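Local atomic coordinates of cyclodipeptide synthase, BtCDPS (Bacillus thermoamylovorans, PDB entry 6ZTU), a protein that probably uses aminoacyl groups to make cyclodipeptides. Residues 28-33 / 189-194. Sequence-based numbering, arbitrary orientation.
Sequences HILLGI and SILGYK. With 0RE ((2S)-hexane-1,2-diol), chain B.
An aromatic stack, with a leucine pair beside it, joins His28 and Leu30 of strand 28-32 to the end of helix 167-191 and the turn after it. The rings of His28 and Tyr193 form an offset stack. Their centroids are 4.0 Å apart and their planes differ by 20°. His28 CD2 sits over the centre of the tyrosine ring. Tyr193 CD2 lies over the imidazole nearer its rim. The shortest approach is His28 NE2 to Tyr193 CE2, at 3.4 Å. With CG anti to the backbone N (chi1 180°), the imidazole extends from the strand to lie against the tyrosine ring. Both its nitrogens are bonded elsewhere: ND1 to Ser196 OG and NE2 to Thr60 OG1. These bonds reach the two neighbouring strands and fix the rotation of the ring, so its face stays turned to Tyr193. Strand 28-32 runs parallel to strands 196-200 and 58-63 within the mixed sheet of this HUP-clan, Rossmann-like fold. Helix 167-191 leads through the turn into strand 196-200, and the contact packs the helix end against the sheet. Gly192 leaves the helix with positive phi (99°), where a side chain would jam against the preceding carbonyl O. Leu191 comes just before this turn. Leu191 CD1 lies 4.0 Å from Leu30 CD1 and 4.0 Å from His28 CE1, touching the imidazole obliquely. At Tyr193, an alanine would probably leave one face of the His28 ring without its aromatic cover and open a gap beside it. Farther along the strand, Gly32 and Ile33 line the pocket of the bound hexanediol. Gly32 CA lies 4.0 Å from C03 of the hexanediol, and a side chain there would probably clash with the ligand.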
loop_
_atom_site.group_PDB
_atom_site.type_symbol
_atom_site.label_atom_id
_atom_site.label_comp_id
_atom_site.label_asym_id
_atom_site.label_seq_id
_atom_site.Cartn_x
_atom_site.Cartn_y
_atom_site.Cartn_z
ATOM N N HIS A 28 -8.018 -8.080 11.267
ATOM C CA HIS A 28 -7.718 -6.714 10.864
ATOM C C HIS A 28 -7.400 -6.681 9.377
ATOM O O HIS A 28 -6.728 -7.582 8.862
ATOM C CB HIS A 28 -6.540 -6.154 11.672
ATOM C CG HIS A 28 -6.177 -4.753 11.310
ATOM N ND1 HIS A 28 -5.239 -4.452 10.346
ATOM C CD2 HIS A 28 -6.629 -3.568 11.780
ATOM C CE1 HIS A 28 -5.124 -3.142 10.242
ATOM N NE2 HIS A 28 -5.961 -2.581 11.096
ATOM N N ILE A 29 -7.888 -5.643 8.706
ATOM C CA ILE A 29 -7.527 -5.352 7.324
ATOM C C ILE A 29 -6.950 -3.942 7.255
ATOM O O ILE A 29 -7.449 -3.010 7.903
ATOM C CB ILE A 29 -8.727 -5.530 6.366
ATOM C CG1 ILE A 29 -8.312 -5.299 4.909
ATOM C CG2 ILE A 29 -9.869 -4.599 6.764
ATOM C CD1 ILE A 29 -9.380 -5.745 3.896
ATOM N N LEU A 30 -5.853 -3.805 6.511
ATOM C CA LEU A 30 -5.250 -2.516 6.200
ATOM C C LEU A 30 -5.509 -2.244 4.723
ATOM O O LEU A 30 -5.048 -3.003 3.865
ATOM C CB LEU A 30 -3.745 -2.537 6.499
ATOM C CG LEU A 30 -2.967 -1.224 6.311
ATOM C CD1 LEU A 30 -3.513 -0.146 7.259
ATOM C CD2 LEU A 30 -1.487 -1.418 6.531
ATOM N N LEU A 31 -6.252 -1.181 4.432
ATOM C CA LEU A 31 -6.651 -0.867 3.061
ATOM C C LEU A 31 -5.625 0.091 2.474
ATOM O O LEU A 31 -5.487 1.215 2.947
ATOM C CB LEU A 31 -8.050 -0.252 3.044
ATOM C CG LEU A 31 -9.172 -1.205 3.447
ATOM C CD1 LEU A 31 -10.451 -0.407 3.692
ATOM C CD2 LEU A 31 -9.388 -2.247 2.344
ATOM N N GLY A 32 -4.884 -0.363 1.463
ATOM C CA GLY A 32 -3.887 0.496 0.847
ATOM C C GLY A 32 -4.498 1.361 -0.238
ATOM O O GLY A 32 -5.075 0.835 -1.193
ATOM N N ILE A 33 -4.409 2.683 -0.094
ATOM C CA ILE A 33 -4.987 3.629 -1.048
ATOM C C ILE A 33 -3.828 4.287 -1.777
ATOM O O ILE A 33 -3.041 5.022 -1.171
ATOM C CB ILE A 33 -5.869 4.678 -0.360
ATOM C CG1 ILE A 33 -6.885 4.021 0.579
ATOM C CG2 ILE A 33 -6.551 5.566 -1.405
ATOM C CD1 ILE A 33 -7.778 2.993 -0.087
ATOM N N SER A 189 2.101 -5.618 13.173
ATOM C CA SER A 189 2.953 -5.356 14.323
ATOM C C SER A 189 3.259 -3.876 14.467
ATOM O O SER A 189 3.372 -3.379 15.597
ATOM C CB SER A 189 4.243 -6.158 14.203
ATOM O OG SER A 189 3.992 -7.533 14.453
ATOM N N ILE A 190 3.393 -3.152 13.350
ATOM C CA ILE A 190 3.571 -1.694 13.431
ATOM C C ILE A 190 2.365 -1.042 14.101
ATOM O O ILE A 190 2.505 -0.164 14.970
ATOM C CB ILE A 190 3.808 -1.098 12.028
ATOM C CG1 ILE A 190 5.158 -1.552 11.476
ATOM C CG2 ILE A 190 3.706 0.444 12.056
ATOM C CD1 ILE A 190 5.283 -1.253 9.975
ATOM N N LEU A 191 1.158 -1.446 13.693
ATOM C CA LEU A 191 -0.049 -0.794 14.191
ATOM C C LEU A 191 -0.488 -1.314 15.558
ATOM O O LEU A 191 -1.176 -0.588 16.293
ATOM C CB LEU A 191 -1.188 -0.967 13.186
ATOM C CG LEU A 191 -1.038 -0.191 11.872
ATOM C CD1 LEU A 191 -1.909 -0.839 10.806
ATOM C CD2 LEU A 191 -1.435 1.258 12.077
ATOM N N GLY A 192 -0.107 -2.529 15.920
ATOM C CA GLY A 192 -0.478 -3.103 17.192
ATOM C C GLY A 192 -1.654 -4.057 17.159
ATOM O O GLY A 192 -2.341 -4.196 18.175
ATOM N N TYR A 193 -1.916 -4.708 16.030
ATOM C CA TYR A 193 -2.922 -5.760 15.953
ATOM C C TYR A 193 -2.259 -7.130 16.004
ATOM O O TYR A 193 -1.083 -7.288 15.668
ATOM C CB TYR A 193 -3.770 -5.615 14.681
ATOM C CG TYR A 193 -4.562 -4.349 14.743
ATOM C CD1 TYR A 193 -5.760 -4.293 15.446
ATOM C CD2 TYR A 193 -4.081 -3.173 14.170
ATOM C CE1 TYR A 193 -6.472 -3.120 15.547
ATOM C CE2 TYR A 193 -4.796 -1.992 14.267
ATOM C CZ TYR A 193 -5.992 -1.975 14.957
ATOM O OH TYR A 193 -6.704 -0.797 15.069
ATOM N N LYS A 194 -3.021 -8.125 16.472
ATOM C CA LYS A 194 -2.488 -9.476 16.584
ATOM C C LYS A 194 -2.026 -10.001 15.236
ATOM O O LYS A 194 -1.035 -10.739 15.151
ATOM C CB LYS A 194 -3.555 -10.406 17.159
ATOM C CG LYS A 194 -3.021 -11.773 17.534
ATOM C CD LYS A 194 -3.922 -12.896 17.041
ATOM C CE LYS A 194 -5.269 -12.865 17.731
ATOM N NZ LYS A 194 -5.979 -14.180 17.623
HETATM O O01 0RE B . 1.202 0.286 -2.847
HETATM C C02 0RE B . -0.185 0.213 -2.952
HETATM C C03 0RE B . -0.767 -0.009 -1.559
HETATM O O04 0RE B . -0.638 -1.360 -1.207
HETATM C C05 0RE B . -0.019 0.879 -0.572
HETATM C C06 0RE B . -0.197 2.347 -0.955
HETATM C C07 0RE B . 0.681 3.190 -0.036
HETATM C C08 0RE B . -0.261 4.002 0.835
#